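Local coordinates for protein probable acetolactate synthase isozyme III (Small subunit) (Nitrosomonas europaea ATCC 19718, PDB 2PC6) that is probably the small, ACT-domain-containing subunit of an acetolactate synthase, a protein of the kind that regulates a larger catalytic partner, at residues G82-R94 against L144-R158. Numbering follows the deposited sequence.
Sequences GYVERELMLVKVR and LILEIARTGVSGLSR
Lys92 reaches Glu147 with CG opposite its backbone N (chi1 169°) and a bend at chi3, while Glu147, its CG set between backbone N and carbonyl carbon (chi1 58°), runs extended alongside it. Lys92 NZ meets Glu147 OE2 at 2.8 Å, nearly along the carboxylate C-O axis, in a salt bridge. Each end also engages the second subunit: Lys92 NZ bonds the carbonyl of Gly159 there, and Glu147 OE1 pairs with its Arg47. A classic bulge puts both Leu146 and Glu147 opposite Lys92, whose O takes a bond from Leu146 N (2.7 Å). Leu146 CD1 touches Lys92 CG (3.7 Å) and lies over one face of the Arg94 guanidinium, whose NH1 bonds the carbonyl of Glu120 and whose NH2 forms a salt bridge with Glu160 of the second subunit. On the other face of the sheet Val91 and Ile148 lie side by side, CG1 to CG1 at 3.9 Å, with Ile148 also touching Leu137 of helix 130-139.

The ladder breaks at Thr151-Val153, where a side chain replaces a backbone acceptor: Thr151 OG1 receives Leu88 N at 3.0 Å. Glu87 and Arg150 form a salt bridge of doubtful geometry; Arg150 NH2 is more firmly paired with Asp134. Pairing resumes from Ser154; at the far end Val84 CG1 presses on one face of the Arg158 guanidinium, 3.2 Å from Arg158 NH1.

Interior strand 83-94 thus pairs antiparallel with 145-157, outermost within this chain in the C-terminal ACT-like sheet, and the Lys92-Glu147 pair, joined by Arg47 of the second subunit, probably keeps its buried charges balanced across the subunit interface.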
# COMPACT_ATOMS: atom_id res chain seq x y z
N GLY A 82 1.09 21.30 1.41
CA GLY A 82 -0.26 20.74 1.35
C GLY A 82 -0.21 19.35 0.67
O GLY A 82 0.56 19.14 -0.26
N TYR A 83 -0.99 18.38 1.17
CA TYR A 83 -0.99 17.04 0.56
C TYR A 83 -2.30 16.32 0.84
O TYR A 83 -3.12 16.76 1.66
CB TYR A 83 0.19 16.20 1.06
CG TYR A 83 0.09 15.90 2.52
CD1 TYR A 83 -0.53 14.72 2.96
CD2 TYR A 83 0.56 16.80 3.47
CE1 TYR A 83 -0.65 14.44 4.28
CE2 TYR A 83 0.45 16.54 4.82
CZ TYR A 83 -0.16 15.35 5.22
OH TYR A 83 -0.32 15.06 6.55
N VAL A 84 -2.52 15.23 0.13
CA VAL A 84 -3.63 14.39 0.47
C VAL A 84 -3.12 13.01 0.69
O VAL A 84 -2.24 12.56 -0.03
CB VAL A 84 -4.67 14.36 -0.63
CG1 VAL A 84 -5.32 15.67 -0.70
CG2 VAL A 84 -4.03 14.05 -1.95
N GLU A 85 -3.65 12.33 1.69
CA GLU A 85 -3.24 10.95 1.87
C GLU A 85 -4.43 10.05 2.12
O GLU A 85 -5.46 10.49 2.66
CB GLU A 85 -2.12 10.77 2.92
CG GLU A 85 -2.53 11.11 4.32
CD GLU A 85 -3.22 9.95 5.07
OE1 GLU A 85 -3.03 8.76 4.67
OE2 GLU A 85 -3.94 10.25 6.06
N ARG A 86 -4.27 8.81 1.66
CA ARG A 86 -5.27 7.76 1.83
C ARG A 86 -4.59 6.47 2.10
O ARG A 86 -3.47 6.24 1.66
CB ARG A 86 -6.19 7.62 0.61
CG ARG A 86 -7.13 8.82 0.40
CD ARG A 86 -8.02 9.03 1.60
NE ARG A 86 -9.06 10.05 1.34
CZ ARG A 86 -8.86 11.35 1.54
NH1 ARG A 86 -7.67 11.74 1.98
NH2 ARG A 86 -9.81 12.27 1.28
N GLU A 87 -5.25 5.64 2.87
CA GLU A 87 -4.77 4.31 3.07
C GLU A 87 -5.92 3.37 2.84
O GLU A 87 -7.08 3.73 3.06
CB GLU A 87 -4.28 4.20 4.49
CG GLU A 87 -3.43 2.96 4.73
CD GLU A 87 -2.82 2.98 6.13
OE1 GLU A 87 -3.03 4.01 6.87
OE2 GLU A 87 -2.13 1.98 6.47
N LEU A 88 -5.59 2.16 2.40
CA LEU A 88 -6.59 1.09 2.35
C LEU A 88 -6.30 -0.00 3.37
O LEU A 88 -5.16 -0.37 3.62
CB LEU A 88 -6.72 0.52 0.92
CG LEU A 88 -7.77 -0.60 0.70
CD1 LEU A 88 -8.38 -0.50 -0.67
CD2 LEU A 88 -7.05 -1.88 0.80
N MSE A 89 -7.35 -0.54 3.94
CA MSE A 89 -7.22 -1.57 4.93
C MSE A 89 -8.30 -2.63 4.76
O MSE A 89 -9.47 -2.33 4.50
CB MSE A 89 -7.28 -0.93 6.30
CG MSE A 89 -7.42 -1.89 7.41
SE MSE A 89 -7.28 -0.93 9.15
CE MSE A 89 -8.99 0.02 9.11
N LEU A 90 -7.87 -3.86 4.94
CA LEU A 90 -8.71 -5.03 5.02
C LEU A 90 -8.63 -5.64 6.44
O LEU A 90 -7.55 -6.08 6.89
CB LEU A 90 -8.20 -6.06 4.00
CG LEU A 90 -8.94 -6.35 2.70
CD1 LEU A 90 -9.60 -5.15 2.04
CD2 LEU A 90 -7.99 -7.05 1.75
N VAL A 91 -9.79 -5.71 7.11
CA VAL A 91 -9.89 -6.20 8.47
C VAL A 91 -10.81 -7.41 8.48
O VAL A 91 -12.02 -7.29 8.17
CB VAL A 91 -10.59 -5.15 9.34
CG1 VAL A 91 -10.52 -5.57 10.76
CG2 VAL A 91 -9.91 -3.85 9.17
N LYS A 92 -10.27 -8.57 8.84
CA LYS A 92 -11.13 -9.77 8.94
C LYS A 92 -11.53 -9.95 10.40
O LYS A 92 -10.67 -10.02 11.25
CB LYS A 92 -10.42 -11.00 8.38
CG LYS A 92 -11.09 -12.31 8.67
CD LYS A 92 -10.23 -13.52 8.22
CE LYS A 92 -9.97 -13.44 6.71
NZ LYS A 92 -9.05 -14.50 6.24
N VAL A 93 -12.83 -10.01 10.65
CA VAL A 93 -13.38 -9.98 11.99
C VAL A 93 -14.31 -11.14 12.21
O VAL A 93 -15.01 -11.58 11.29
CB VAL A 93 -14.23 -8.67 12.26
CG1 VAL A 93 -13.35 -7.46 12.36
CG2 VAL A 93 -15.35 -8.49 11.17
N ARG A 94 -14.28 -11.65 13.43
CA ARG A 94 -15.14 -12.68 13.89
C ARG A 94 -16.49 -12.01 14.07
O ARG A 94 -16.59 -10.95 14.67
CB ARG A 94 -14.57 -13.17 15.23
CG ARG A 94 -15.44 -14.11 16.08
CD ARG A 94 -15.78 -15.43 15.39
NE ARG A 94 -14.65 -16.30 15.05
CZ ARG A 94 -14.41 -16.75 13.83
NH1 ARG A 94 -15.20 -16.38 12.82
NH2 ARG A 94 -13.39 -17.56 13.59
N LEU A 144 -12.15 -9.44 18.58
CA LEU A 144 -12.79 -9.73 17.31
C LEU A 144 -11.83 -9.72 16.14
O LEU A 144 -12.11 -10.35 15.13
CB LEU A 144 -13.99 -8.82 17.02
CG LEU A 144 -15.02 -8.91 18.13
CD1 LEU A 144 -16.25 -8.02 17.92
CD2 LEU A 144 -15.39 -10.37 18.38
N ILE A 145 -10.70 -9.06 16.22
CA ILE A 145 -9.97 -8.99 14.97
C ILE A 145 -9.26 -10.29 14.67
O ILE A 145 -8.47 -10.76 15.47
CB ILE A 145 -9.03 -7.82 14.95
CG1 ILE A 145 -9.88 -6.55 14.81
CG2 ILE A 145 -8.05 -7.94 13.78
CD1 ILE A 145 -9.13 -5.31 15.18
N LEU A 146 -9.55 -10.92 13.53
CA LEU A 146 -8.79 -12.14 13.19
C LEU A 146 -7.43 -11.87 12.55
O LEU A 146 -6.44 -12.51 12.90
CB LEU A 146 -9.60 -13.09 12.32
CG LEU A 146 -10.89 -13.62 12.92
CD1 LEU A 146 -11.75 -14.20 11.83
CD2 LEU A 146 -10.53 -14.67 13.96
N GLU A 147 -7.41 -10.94 11.59
CA GLU A 147 -6.15 -10.42 10.99
C GLU A 147 -6.50 -9.15 10.19
O GLU A 147 -7.67 -8.86 9.97
CB GLU A 147 -5.47 -11.46 10.08
CG GLU A 147 -6.39 -11.89 8.97
CD GLU A 147 -5.82 -12.96 8.06
OE1 GLU A 147 -4.61 -13.26 8.11
OE2 GLU A 147 -6.61 -13.52 7.27
N ILE A 148 -5.49 -8.43 9.76
CA ILE A 148 -5.61 -7.12 9.14
C ILE A 148 -4.53 -6.97 8.07
O ILE A 148 -3.39 -7.36 8.30
CB ILE A 148 -5.37 -6.03 10.22
CG1 ILE A 148 -6.65 -5.73 10.97
CG2 ILE A 148 -4.77 -4.73 9.63
CD1 ILE A 148 -6.36 -4.66 12.06
N ALA A 149 -4.89 -6.43 6.91
CA ALA A 149 -3.95 -6.10 5.86
C ALA A 149 -4.25 -4.69 5.39
O ALA A 149 -5.35 -4.36 4.93
CB ALA A 149 -3.99 -7.08 4.74
N ARG A 150 -3.21 -3.89 5.51
CA ARG A 150 -3.29 -2.47 5.56
C ARG A 150 -2.15 -2.03 4.69
O ARG A 150 -1.01 -2.46 4.88
CB ARG A 150 -3.09 -2.07 7.02
CG ARG A 150 -2.85 -0.62 7.27
CD ARG A 150 -2.88 -0.34 8.75
NE ARG A 150 -2.94 1.10 8.95
CZ ARG A 150 -3.44 1.68 10.04
NH1 ARG A 150 -3.91 0.93 11.03
NH2 ARG A 150 -3.49 3.01 10.13
N THR A 151 -2.48 -1.20 3.69
CA THR A 151 -1.60 -0.95 2.54
C THR A 151 -0.51 0.05 2.80
O THR A 151 0.35 0.24 1.92
CB THR A 151 -2.30 -0.35 1.29
OG1 THR A 151 -2.95 0.88 1.64
CG2 THR A 151 -3.25 -1.31 0.70
N GLY A 152 -0.56 0.74 3.94
CA GLY A 152 0.34 1.87 4.12
C GLY A 152 -0.05 3.03 3.21
O GLY A 152 -0.61 2.83 2.12
N VAL A 153 0.25 4.23 3.68
CA VAL A 153 -0.19 5.47 3.07
C VAL A 153 0.21 5.64 1.63
O VAL A 153 1.28 5.21 1.18
CB VAL A 153 0.34 6.70 3.83
CG1 VAL A 153 0.08 7.98 3.03
CG2 VAL A 153 -0.33 6.81 5.20
N SER A 154 -0.67 6.25 0.88
CA SER A 154 -0.33 6.74 -0.40
C SER A 154 -0.74 8.22 -0.45
O SER A 154 -1.86 8.57 -0.09
CB SER A 154 -1.06 5.93 -1.41
OG SER A 154 -1.15 6.71 -2.59
N GLY A 155 0.19 9.09 -0.84
CA GLY A 155 -0.08 10.53 -0.87
C GLY A 155 0.38 11.29 -2.09
O GLY A 155 1.28 10.86 -2.83
N LEU A 156 -0.21 12.46 -2.29
CA LEU A 156 0.21 13.36 -3.35
C LEU A 156 0.16 14.77 -2.76
O LEU A 156 -0.61 15.01 -1.81
CB LEU A 156 -0.72 13.26 -4.57
CG LEU A 156 -0.74 11.96 -5.40
CD1 LEU A 156 -1.75 12.02 -6.58
CD2 LEU A 156 0.70 11.64 -5.88
N SER A 157 0.98 15.67 -3.28
CA SER A 157 0.89 17.08 -2.98
C SER A 157 -0.44 17.66 -3.45
O SER A 157 -1.02 17.14 -4.41
CB SER A 157 2.02 17.80 -3.67
OG SER A 157 3.27 17.47 -3.05
N ARG A 158 -0.94 18.69 -2.78
CA ARG A 158 -2.14 19.38 -3.24
C ARG A 158 -1.82 20.23 -4.42
O ARG A 158 -0.74 20.78 -4.49
CB ARG A 158 -2.76 20.29 -2.16
CG ARG A 158 -3.69 19.52 -1.21
CD ARG A 158 -4.81 20.35 -0.54
NE ARG A 158 -5.43 19.59 0.56
CZ ARG A 158 -6.41 18.66 0.43
NH1 ARG A 158 -6.95 18.37 -0.75
NH2 ARG A 158 -6.87 18.01 1.51
O HOH W 1 3.04 18.32 -0.51